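Local coordinates for encapsidation protein (Lactococcus phage asccphi28, PDB 7JQP) that probably serves as the ATPase subunit of the phage DNA-packaging motor, using ATP hydrolysis to drive viral DNA into the procapsid, at residues A[34-45]-A[69-79]; A[122-130]-A[161-171]. One frame throughout, in Å; residues are numbered along the deposited sequence.

Overall arrangement
The two contacts lie with their centres about 26 Å apart and follow one another along the chain, interaction 1 closing before interaction 2 opens. Both are tied to the large mixed sheet of the ATPase domain. Interaction 1 packs helix 32-46, which follows strand 21-26, against the short helix 72-79; Phe-45 and Ile-70 touch Ile-120 of strand 118-125. Interaction 2 starts from that same strand and sets its C-terminal end, with the turn beyond, against helix 164-175. Phe-69 and Phe-123 meet edge to face and join the two directly. Through this pair the packing beside the probable Walker A helix adjoins strand 118-125, whose C-terminal end meets helix 164-175.

Interaction 1 (A[34-45]-A[69-79]); sequences FNVTGEALDDLF and FITEEMLRVYF
The ring of Tyr-78 lies with one face on the backbone at Gly-38: Gly-38 CA stands 3.6 Å from the ring centroid, 10° off the normal, a CH-pi contact. Over that face too come Gly-38 O and Glu-39 N, while Glu-39 OE1 sits at the ring edge, 3.4 Å from Tyr-78 CE1. The Phe-34 ring has Thr-71 OG1 at its edge. Met-74 runs past it in the opposite direction, with Met-74 CB 3.4 Å from Phe-34 CE2. Modelled as selenomethionine, Met-74 has its SE 4.6 Å from the centroid of the Phe-34 ring, an oblique Met-aromatic contact. A bend at chi3 carries Met-74 CE to 3.6 Å from Leu-41 CD1. Leu-41 CB covers one face of the Phe-45 ring, Leu-75 CD2 sits at its edge, and the Phe-79 ring meets it rim to rim, planes only 8° apart. Thr-71 OG1 also N-caps helix 72-79 by accepting from Met-74 N. Two knobs fill holes of helix 34-45: Met-74 among Phe-34, Thr-37, Gly-38 and Leu-41, Tyr-78 among Phe-34, Asn-35, Gly-38 and Glu-39. The axes pass 9.4 Å apart, crossing at -69°. This is helix packing beside a probable Walker A motif of a P-loop ATPase, whose residues Phe-34 touches.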
loop_
_atom_site.group_PDB
_atom_site.type_symbol
_atom_site.label_atom_id
_atom_site.label_comp_id
_atom_site.label_asym_id
_atom_site.label_seq_id
_atom_site.Cartn_x
_atom_site.Cartn_y
_atom_site.Cartn_z
ATOM N N PHE A 34 26.493 -9.061 12.273
ATOM C CA PHE A 34 26.519 -9.384 13.696
ATOM C C PHE A 34 27.848 -8.998 14.330
ATOM O O PHE A 34 27.883 -8.278 15.334
ATOM C CB PHE A 34 26.238 -10.880 13.865
ATOM C CG PHE A 34 26.430 -11.393 15.263
ATOM C CD1 PHE A 34 27.644 -11.945 15.640
ATOM C CD2 PHE A 34 25.405 -11.344 16.193
ATOM C CE1 PHE A 34 27.839 -12.424 16.916
ATOM C CE2 PHE A 34 25.595 -11.826 17.476
ATOM C CZ PHE A 34 26.814 -12.367 17.837
ATOM N N ASN A 35 28.956 -9.458 13.749
ATOM C CA ASN A 35 30.260 -9.195 14.348
ATOM C C ASN A 35 30.649 -7.724 14.241
ATOM O O ASN A 35 31.213 -7.160 15.186
ATOM C CB ASN A 35 31.314 -10.088 13.696
ATOM C CG ASN A 35 31.137 -11.552 14.058
ATOM O OD1 ASN A 35 31.011 -12.412 13.187
ATOM N ND2 ASN A 35 31.117 -11.839 15.355
ATOM N N VAL A 36 30.353 -7.078 13.110
ATOM C CA VAL A 36 30.695 -5.663 12.971
ATOM C C VAL A 36 29.930 -4.829 13.989
ATOM O O VAL A 36 30.490 -3.929 14.627
ATOM C CB VAL A 36 30.417 -5.178 11.537
ATOM C CG1 VAL A 36 30.544 -3.659 11.463
ATOM C CG2 VAL A 36 31.364 -5.839 10.558
ATOM N N THR A 37 28.636 -5.111 14.151
ATOM C CA THR A 37 27.830 -4.384 15.126
ATOM C C THR A 37 28.285 -4.691 16.546
ATOM O O THR A 37 28.245 -3.811 17.412
ATOM C CB THR A 37 26.350 -4.724 14.932
ATOM O OG1 THR A 37 26.048 -4.772 13.529
ATOM C CG2 THR A 37 25.457 -3.693 15.599
ATOM N N GLY A 38 28.718 -5.927 16.803
ATOM C CA GLY A 38 29.144 -6.289 18.146
ATOM C C GLY A 38 30.433 -5.610 18.570
ATOM O O GLY A 38 30.539 -5.115 19.696
ATOM N N GLU A 39 31.428 -5.574 17.676
ATOM C CA GLU A 39 32.696 -4.930 18.007
ATOM C C GLU A 39 32.506 -3.441 18.246
ATOM O O GLU A 39 33.195 -2.847 19.086
ATOM C CB GLU A 39 33.713 -5.159 16.889
ATOM C CG GLU A 39 35.156 -4.812 17.247
ATOM C CD GLU A 39 35.838 -5.883 18.077
ATOM O OE1 GLU A 39 35.672 -7.081 17.758
ATOM O OE2 GLU A 39 36.551 -5.529 19.041
ATOM N N ALA A 40 31.572 -2.824 17.518
ATOM C CA ALA A 40 31.315 -1.400 17.677
ATOM C C ALA A 40 30.670 -1.089 19.021
ATOM O O ALA A 40 30.831 0.024 19.533
ATOM C CB ALA A 40 30.421 -0.907 16.536
ATOM N N LEU A 41 29.950 -2.052 19.607
ATOM C CA LEU A 41 29.143 -1.779 20.792
ATOM C C LEU A 41 29.922 -0.980 21.832
ATOM O O LEU A 41 29.402 -0.022 22.416
ATOM C CB LEU A 41 28.632 -3.081 21.410
ATOM C CG LEU A 41 27.544 -3.850 20.665
ATOM C CD1 LEU A 41 27.083 -5.039 21.504
ATOM C CD2 LEU A 41 26.368 -2.958 20.317
ATOM N N ASP A 42 31.167 -1.382 22.105
ATOM C CA ASP A 42 31.942 -0.687 23.128
ATOM C C ASP A 42 31.971 0.812 22.860
ATOM O O ASP A 42 31.846 1.623 23.786
ATOM C CB ASP A 42 33.361 -1.250 23.188
ATOM C CG ASP A 42 34.057 -0.935 24.497
ATOM O OD1 ASP A 42 33.706 -1.558 25.522
ATOM O OD2 ASP A 42 34.952 -0.063 24.499
ATOM N N ASP A 43 32.124 1.199 21.593
ATOM C CA ASP A 43 32.109 2.616 21.246
ATOM C C ASP A 43 30.709 3.201 21.383
ATOM O O ASP A 43 30.531 4.280 21.959
ATOM C CB ASP A 43 32.635 2.807 19.823
ATOM C CG ASP A 43 34.079 2.376 19.677
ATOM O OD1 ASP A 43 34.417 1.268 20.144
ATOM O OD2 ASP A 43 34.871 3.137 19.084
ATOM N N LEU A 44 29.696 2.501 20.868
ATOM C CA LEU A 44 28.350 3.057 20.905
ATOM C C LEU A 44 27.852 3.179 22.341
ATOM O O LEU A 44 27.212 4.173 22.703
ATOM C CB LEU A 44 27.381 2.192 20.102
ATOM C CG LEU A 44 27.487 2.161 18.579
ATOM C CD1 LEU A 44 28.747 1.416 18.165
ATOM C CD2 LEU A 44 26.259 1.541 17.949
ATOM N N PHE A 45 28.130 2.168 23.172
ATOM C CA PHE A 45 27.588 2.173 24.526
ATOM C C PHE A 45 28.268 3.230 25.396
ATOM O O PHE A 45 27.593 3.939 26.151
ATOM C CB PHE A 45 27.700 0.789 25.175
ATOM C CG PHE A 45 26.756 -0.248 24.598
ATOM C CD1 PHE A 45 25.883 0.069 23.568
ATOM C CD2 PHE A 45 26.703 -1.524 25.134
ATOM C CE1 PHE A 45 25.016 -0.881 23.052
ATOM C CE2 PHE A 45 25.832 -2.474 24.629
ATOM C CZ PHE A 45 24.986 -2.151 23.589
ATOM N N PHE A 69 18.465 -6.349 16.055
ATOM C CA PHE A 69 19.741 -5.834 15.569
ATOM C C PHE A 69 20.832 -6.054 16.609
ATOM O O PHE A 69 21.963 -6.423 16.272
ATOM C CB PHE A 69 19.594 -4.350 15.235
ATOM C CG PHE A 69 20.712 -3.792 14.398
ATOM C CD1 PHE A 69 20.854 -4.170 13.074
ATOM C CD2 PHE A 69 21.611 -2.884 14.929
ATOM C CE1 PHE A 69 21.870 -3.655 12.294
ATOM C CE2 PHE A 69 22.635 -2.369 14.155
ATOM C CZ PHE A 69 22.763 -2.755 12.835
ATOM N N ILE A 70 20.499 -5.838 17.880
ATOM C CA ILE A 70 21.353 -6.159 19.018
ATOM C C ILE A 70 20.683 -7.300 19.774
ATOM O O ILE A 70 19.507 -7.194 20.144
ATOM C CB ILE A 70 21.524 -4.932 19.930
ATOM C CG1 ILE A 70 22.163 -3.773 19.162
ATOM C CG2 ILE A 70 22.373 -5.310 21.143
ATOM C CD1 ILE A 70 22.238 -2.477 19.955
ATOM N N THR A 71 21.418 -8.386 19.999
ATOM C CA THR A 71 20.861 -9.600 20.578
ATOM C C THR A 71 21.546 -9.919 21.900
ATOM O O THR A 71 22.656 -9.455 22.175
ATOM C CB THR A 71 20.996 -10.792 19.620
ATOM O OG1 THR A 71 22.350 -10.895 19.164
ATOM C CG2 THR A 71 20.068 -10.626 18.424
ATOM N N GLU A 72 20.863 -10.719 22.726
ATOM C CA GLU A 72 21.460 -11.145 23.987
ATOM C C GLU A 72 22.774 -11.877 23.739
ATOM O O GLU A 72 23.755 -11.677 24.465
ATOM C CB GLU A 72 20.494 -12.047 24.760
ATOM C CG GLU A 72 21.058 -12.548 26.087
ATOM C CD GLU A 72 20.208 -13.628 26.737
ATOM O OE1 GLU A 72 19.219 -14.073 26.115
ATOM O OE2 GLU A 72 20.541 -14.035 27.871
ATOM N N GLU A 73 22.809 -12.731 22.711
ATOM C CA GLU A 73 24.024 -13.477 22.407
ATOM C C GLU A 73 25.153 -12.544 21.987
ATOM O O GLU A 73 26.314 -12.769 22.346
ATOM C CB GLU A 73 23.745 -14.514 21.318
ATOM C CG GLU A 73 23.448 -13.927 19.946
ATOM C CD GLU A 73 23.089 -14.985 18.917
ATOM O OE1 GLU A 73 23.363 -16.180 19.165
ATOM O OE2 GLU A 73 22.526 -14.618 17.864
HETATM N N MSE A 74 24.835 -11.495 21.233
HETATM C CA MSE A 74 25.835 -10.516 20.817
HETATM C C MSE A 74 26.433 -9.859 22.054
HETATM O O MSE A 74 27.651 -9.759 22.203
HETATM C CB MSE A 74 25.216 -9.464 19.904
HETATM C CG MSE A 74 26.230 -8.654 19.109
HETATM SE SE MSE A 74 25.364 -7.649 17.680
HETATM C CE MSE A 74 25.163 -5.910 18.535
ATOM N N LEU A 75 25.541 -9.411 22.939
ATOM C CA LEU A 75 25.966 -8.786 24.185
ATOM C C LEU A 75 26.786 -9.760 25.020
ATOM O O LEU A 75 27.820 -9.389 25.590
ATOM C CB LEU A 75 24.727 -8.325 24.948
ATOM C CG LEU A 75 23.969 -7.151 24.325
ATOM C CD1 LEU A 75 22.537 -7.143 24.867
ATOM C CD2 LEU A 75 24.616 -5.809 24.581
ATOM N N ARG A 76 26.349 -11.020 25.081
ATOM C CA ARG A 76 27.044 -12.027 25.874
ATOM C C ARG A 76 28.376 -12.412 25.242
ATOM O O ARG A 76 29.356 -12.658 25.953
ATOM C CB ARG A 76 26.152 -13.259 26.040
ATOM C CG ARG A 76 26.713 -14.341 26.956
ATOM C CD ARG A 76 25.697 -15.465 27.186
ATOM N NE ARG A 76 25.341 -16.170 25.955
ATOM C CZ ARG A 76 24.235 -15.951 25.245
ATOM N NH1 ARG A 76 23.351 -15.041 25.633
ATOM N NH2 ARG A 76 24.013 -16.652 24.143
ATOM N N VAL A 77 28.430 -12.477 23.910
ATOM C CA VAL A 77 29.675 -12.826 23.231
ATOM C C VAL A 77 30.689 -11.696 23.342
ATOM O O VAL A 77 31.851 -11.922 23.696
ATOM C CB VAL A 77 29.401 -13.187 21.762
ATOM C CG1 VAL A 77 30.701 -13.276 20.978
ATOM C CG2 VAL A 77 28.677 -14.524 21.676
ATOM N N TYR A 78 30.272 -10.464 23.050
ATOM C CA TYR A 78 31.233 -9.368 23.011
ATOM C C TYR A 78 31.602 -8.848 24.393
ATOM O O TYR A 78 32.742 -8.411 24.587
ATOM C CB TYR A 78 30.714 -8.242 22.128
ATOM C CG TYR A 78 31.081 -8.482 20.685
ATOM C CD1 TYR A 78 32.240 -7.935 20.156
ATOM C CD2 TYR A 78 30.323 -9.320 19.876
ATOM C CE1 TYR A 78 32.613 -8.171 18.851
ATOM C CE2 TYR A 78 30.685 -9.557 18.560
ATOM C CZ TYR A 78 31.836 -8.981 18.057
ATOM O OH TYR A 78 32.214 -9.213 16.755
ATOM N N PHE A 79 30.688 -8.896 25.365
ATOM C CA PHE A 79 31.009 -8.473 26.723
ATOM C C PHE A 79 31.310 -9.646 27.656
ATOM O O PHE A 79 31.736 -9.417 28.793
ATOM C CB PHE A 79 29.880 -7.611 27.321
ATOM C CG PHE A 79 29.677 -6.301 26.605
ATOM C CD1 PHE A 79 30.519 -5.228 26.846
ATOM C CD2 PHE A 79 28.634 -6.135 25.710
ATOM C CE1 PHE A 79 30.344 -4.026 26.187
ATOM C CE2 PHE A 79 28.448 -4.932 25.053
ATOM C CZ PHE A 79 29.304 -3.875 25.294
#

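Interaction 2 (A[122-130]-A[161-171]); sequences YFIALSRAG and IRNEFTVLLNL
Leu-126 reaches from the turn after strand 122-125 into the side of the partner segment, and each of its side-chain carbons has a neighbour there. Leu-126 CB meets Ile-161 CD1 at 3.4 Å. Leu-126 CG lies 3.5 Å from that same Ile-161 CD1, which also comes up to Ser-127 N. With CG anti to the backbone N (chi1 -155°), the side chain turns toward helix 164-171, where its two methyls take different neighbours. Leu-126 CD2 lies against the aliphatic part of Glu-164, 3.7 Å from Glu-164 CG. Leu-126 CD1 meets Val-167 CG1 at 3.8 Å and also touches Leu-171 CD2, passing close to the backbone of Leu-168. In the ATPase fold this places helix 164-175 at the C-terminal ends of strands 50-55, 118-125 and 140-145, with Leu-54 against Leu-171 and Phe-145 against both Leu-126 and Leu-168. The carboxylate of Glu-164 is gripped at both oxygens: OE1 accepts from Ile-161 N at 2.8 Å, nearly straight at 164°, and OE2 makes a salt bridge to Arg-56. Further along, Ala-129 CB packs against Val-167 CG1 and Leu-171 CD2, 3.9 Å from the latter. On the strand itself, Ile-124 CG2 reaches Leu-171 CD2 at 4.3 Å.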
loop_
_atom_site.group_PDB
_atom_site.type_symbol
_atom_site.label_atom_id
_atom_site.label_comp_id
_atom_site.label_asym_id
_atom_site.label_seq_id
_atom_site.Cartn_x
_atom_site.Cartn_y
_atom_site.Cartn_z
ATOM N N TYR A 122 21.121 4.303 13.520
ATOM C CA TYR A 122 20.183 4.917 12.596
ATOM C C TYR A 122 20.010 3.985 11.404
ATOM O O TYR A 122 20.991 3.438 10.889
ATOM C CB TYR A 122 20.661 6.275 12.058
ATOM C CG TYR A 122 20.826 7.407 13.044
ATOM C CD1 TYR A 122 21.969 7.518 13.820
ATOM C CD2 TYR A 122 19.862 8.405 13.151
ATOM C CE1 TYR A 122 22.132 8.568 14.704
ATOM C CE2 TYR A 122 20.016 9.458 14.030
ATOM C CZ TYR A 122 21.153 9.537 14.802
ATOM O OH TYR A 122 21.310 10.588 15.678
ATOM N N PHE A 123 18.772 3.804 10.962
ATOM C CA PHE A 123 18.468 3.019 9.774
ATOM C C PHE A 123 18.075 3.965 8.648
ATOM O O PHE A 123 17.165 4.784 8.807
ATOM C CB PHE A 123 17.360 2.007 10.073
ATOM C CG PHE A 123 17.767 0.958 11.078
ATOM C CD1 PHE A 123 18.441 -0.184 10.678
ATOM C CD2 PHE A 123 17.493 1.128 12.426
ATOM C CE1 PHE A 123 18.823 -1.141 11.600
ATOM C CE2 PHE A 123 17.873 0.173 13.351
ATOM C CZ PHE A 123 18.541 -0.963 12.938
ATOM N N ILE A 124 18.784 3.858 7.523
ATOM C CA ILE A 124 18.607 4.734 6.374
ATOM C C ILE A 124 18.582 3.906 5.102
ATOM O O ILE A 124 19.264 2.884 4.986
ATOM C CB ILE A 124 19.746 5.772 6.258
ATOM C CG1 ILE A 124 19.966 6.504 7.568
ATOM C CG2 ILE A 124 19.505 6.723 5.086
ATOM C CD1 ILE A 124 21.217 7.322 7.533
ATOM N N ALA A 125 17.841 4.397 4.117
ATOM C CA ALA A 125 17.732 3.756 2.817
ATOM C C ALA A 125 18.318 4.680 1.763
ATOM O O ALA A 125 17.985 5.869 1.716
ATOM C CB ALA A 125 16.273 3.428 2.492
ATOM N N LEU A 126 19.204 4.134 0.932
ATOM C CA LEU A 126 19.849 4.943 -0.095
ATOM C C LEU A 126 18.822 5.553 -1.037
ATOM O O LEU A 126 19.037 6.651 -1.560
ATOM C CB LEU A 126 20.851 4.080 -0.857
ATOM C CG LEU A 126 22.028 4.763 -1.546
ATOM C CD1 LEU A 126 22.720 5.776 -0.660
ATOM C CD2 LEU A 126 23.011 3.680 -1.999
ATOM N N SER A 127 17.695 4.868 -1.251
ATOM C CA SER A 127 16.638 5.429 -2.085
ATOM C C SER A 127 16.114 6.734 -1.500
ATOM O O SER A 127 15.794 7.671 -2.240
ATOM C CB SER A 127 15.497 4.423 -2.228
ATOM O OG SER A 127 15.943 3.111 -1.944
ATOM N N ARG A 128 16.015 6.811 -0.176
ATOM C CA ARG A 128 15.520 7.995 0.509
ATOM C C ARG A 128 16.644 8.921 0.953
ATOM O O ARG A 128 16.376 9.933 1.611
ATOM C CB ARG A 128 14.693 7.568 1.731
ATOM C CG ARG A 128 13.751 6.396 1.460
ATOM C CD ARG A 128 13.181 5.799 2.746
ATOM N NE ARG A 128 12.212 4.739 2.467
ATOM C CZ ARG A 128 11.761 3.870 3.369
ATOM N NH1 ARG A 128 12.192 3.922 4.622
ATOM N NH2 ARG A 128 10.879 2.945 3.016
ATOM N N ALA A 129 17.891 8.601 0.597
ATOM C CA ALA A 129 19.033 9.388 1.047
ATOM C C ALA A 129 19.035 10.795 0.458
ATOM O O ALA A 129 19.463 11.748 1.120
ATOM C CB ALA A 129 20.332 8.661 0.687
ATOM N N GLY A 130 18.593 10.941 -0.792
ATOM C CA GLY A 130 18.683 12.238 -1.449
ATOM C C GLY A 130 17.970 13.353 -0.709
ATOM O O GLY A 130 18.494 14.464 -0.589
ATOM N N ILE A 161 20.388 2.116 -7.706
ATOM C CA ILE A 161 19.827 3.456 -7.799
ATOM C C ILE A 161 20.544 4.234 -8.897
ATOM O O ILE A 161 21.728 4.008 -9.186
ATOM C CB ILE A 161 19.923 4.189 -6.449
ATOM C CG1 ILE A 161 19.331 3.328 -5.334
ATOM C CG2 ILE A 161 19.192 5.525 -6.514
ATOM C CD1 ILE A 161 19.574 3.874 -3.950
ATOM N N ARG A 162 19.815 5.149 -9.532
ATOM C CA ARG A 162 20.412 5.997 -10.554
ATOM C C ARG A 162 21.516 6.844 -9.937
ATOM O O ARG A 162 21.298 7.532 -8.936
ATOM C CB ARG A 162 19.346 6.892 -11.184
ATOM C CG ARG A 162 18.112 6.144 -11.664
ATOM N N ASN A 163 22.705 6.792 -10.536
ATOM C CA ASN A 163 23.871 7.504 -10.015
ATOM C C ASN A 163 24.082 7.161 -8.541
ATOM O O ASN A 163 24.288 8.031 -7.692
ATOM C CB ASN A 163 23.721 9.012 -10.223
ATOM C CG ASN A 163 25.054 9.737 -10.217
ATOM O OD1 ASN A 163 26.117 9.114 -10.278
ATOM N ND2 ASN A 163 25.003 11.062 -10.157
ATOM N N GLU A 164 24.027 5.861 -8.246
ATOM C CA GLU A 164 24.033 5.411 -6.859
ATOM C C GLU A 164 25.268 5.897 -6.111
ATOM O O GLU A 164 25.162 6.366 -4.971
ATOM C CB GLU A 164 23.938 3.886 -6.808
ATOM C CG GLU A 164 24.215 3.292 -5.443
ATOM C CD GLU A 164 23.535 1.952 -5.245
ATOM O OE1 GLU A 164 22.395 1.782 -5.731
ATOM O OE2 GLU A 164 24.138 1.062 -4.607
ATOM N N PHE A 165 26.449 5.791 -6.724
ATOM C CA PHE A 165 27.664 6.128 -5.988
ATOM C C PHE A 165 27.707 7.608 -5.629
ATOM O O PHE A 165 28.185 7.973 -4.548
ATOM C CB PHE A 165 28.907 5.745 -6.782
ATOM C CG PHE A 165 30.072 5.374 -5.913
ATOM C CD1 PHE A 165 30.111 4.141 -5.284
ATOM C CD2 PHE A 165 31.118 6.257 -5.709
ATOM C CE1 PHE A 165 31.173 3.790 -4.476
ATOM C CE2 PHE A 165 32.188 5.911 -4.903
ATOM C CZ PHE A 165 32.214 4.677 -4.286
ATOM N N THR A 166 27.232 8.479 -6.521
ATOM C CA THR A 166 27.165 9.894 -6.176
ATOM C C THR A 166 26.207 10.112 -5.014
ATOM O O THR A 166 26.479 10.916 -4.113
ATOM C CB THR A 166 26.740 10.721 -7.388
ATOM O OG1 THR A 166 27.703 10.566 -8.437
ATOM C CG2 THR A 166 26.635 12.194 -7.018
ATOM N N VAL A 167 25.080 9.397 -5.013
ATOM C CA VAL A 167 24.152 9.479 -3.890
ATOM C C VAL A 167 24.810 8.942 -2.625
ATOM O O VAL A 167 24.641 9.498 -1.534
ATOM C CB VAL A 167 22.852 8.721 -4.217
ATOM C CG1 VAL A 167 21.921 8.708 -3.012
ATOM C CG2 VAL A 167 22.163 9.348 -5.422
ATOM N N LEU A 168 25.581 7.861 -2.755
ATOM C CA LEU A 168 26.273 7.306 -1.597
ATOM C C LEU A 168 27.301 8.288 -1.050
ATOM O O LEU A 168 27.342 8.551 0.157
ATOM C CB LEU A 168 26.938 5.982 -1.977
ATOM C CG LEU A 168 27.803 5.308 -0.913
ATOM C CD1 LEU A 168 27.111 5.281 0.437
ATOM C CD2 LEU A 168 28.161 3.893 -1.358
ATOM N N LEU A 169 28.138 8.848 -1.926
ATOM C CA LEU A 169 29.170 9.772 -1.468
ATOM C C LEU A 169 28.558 10.998 -0.803
ATOM O O LEU A 169 29.086 11.500 0.197
ATOM C CB LEU A 169 30.060 10.185 -2.639
ATOM C CG LEU A 169 31.028 9.124 -3.167
ATOM C CD1 LEU A 169 31.774 9.653 -4.387
ATOM C CD2 LEU A 169 32.014 8.683 -2.095
ATOM N N ASN A 170 27.445 11.498 -1.345
ATOM C CA ASN A 170 26.758 12.617 -0.710
ATOM C C ASN A 170 26.272 12.247 0.686
ATOM O O ASN A 170 26.341 13.064 1.612
ATOM C CB ASN A 170 25.591 13.081 -1.579
ATOM C CG ASN A 170 26.034 13.992 -2.707
ATOM O OD1 ASN A 170 25.901 13.653 -3.881
ATOM N ND2 ASN A 170 26.571 15.155 -2.352
ATOM N N LEU A 171 25.775 11.019 0.858
ATOM C CA LEU A 171 25.322 10.590 2.177
ATOM C C LEU A 171 26.488 10.514 3.155
ATOM O O LEU A 171 26.334 10.838 4.339
ATOM C CB LEU A 171 24.616 9.239 2.075
ATOM C CG LEU A 171 23.838 8.777 3.308
ATOM C CD1 LEU A 171 22.767 9.790 3.689
ATOM C CD2 LEU A 171 23.213 7.409 3.072
#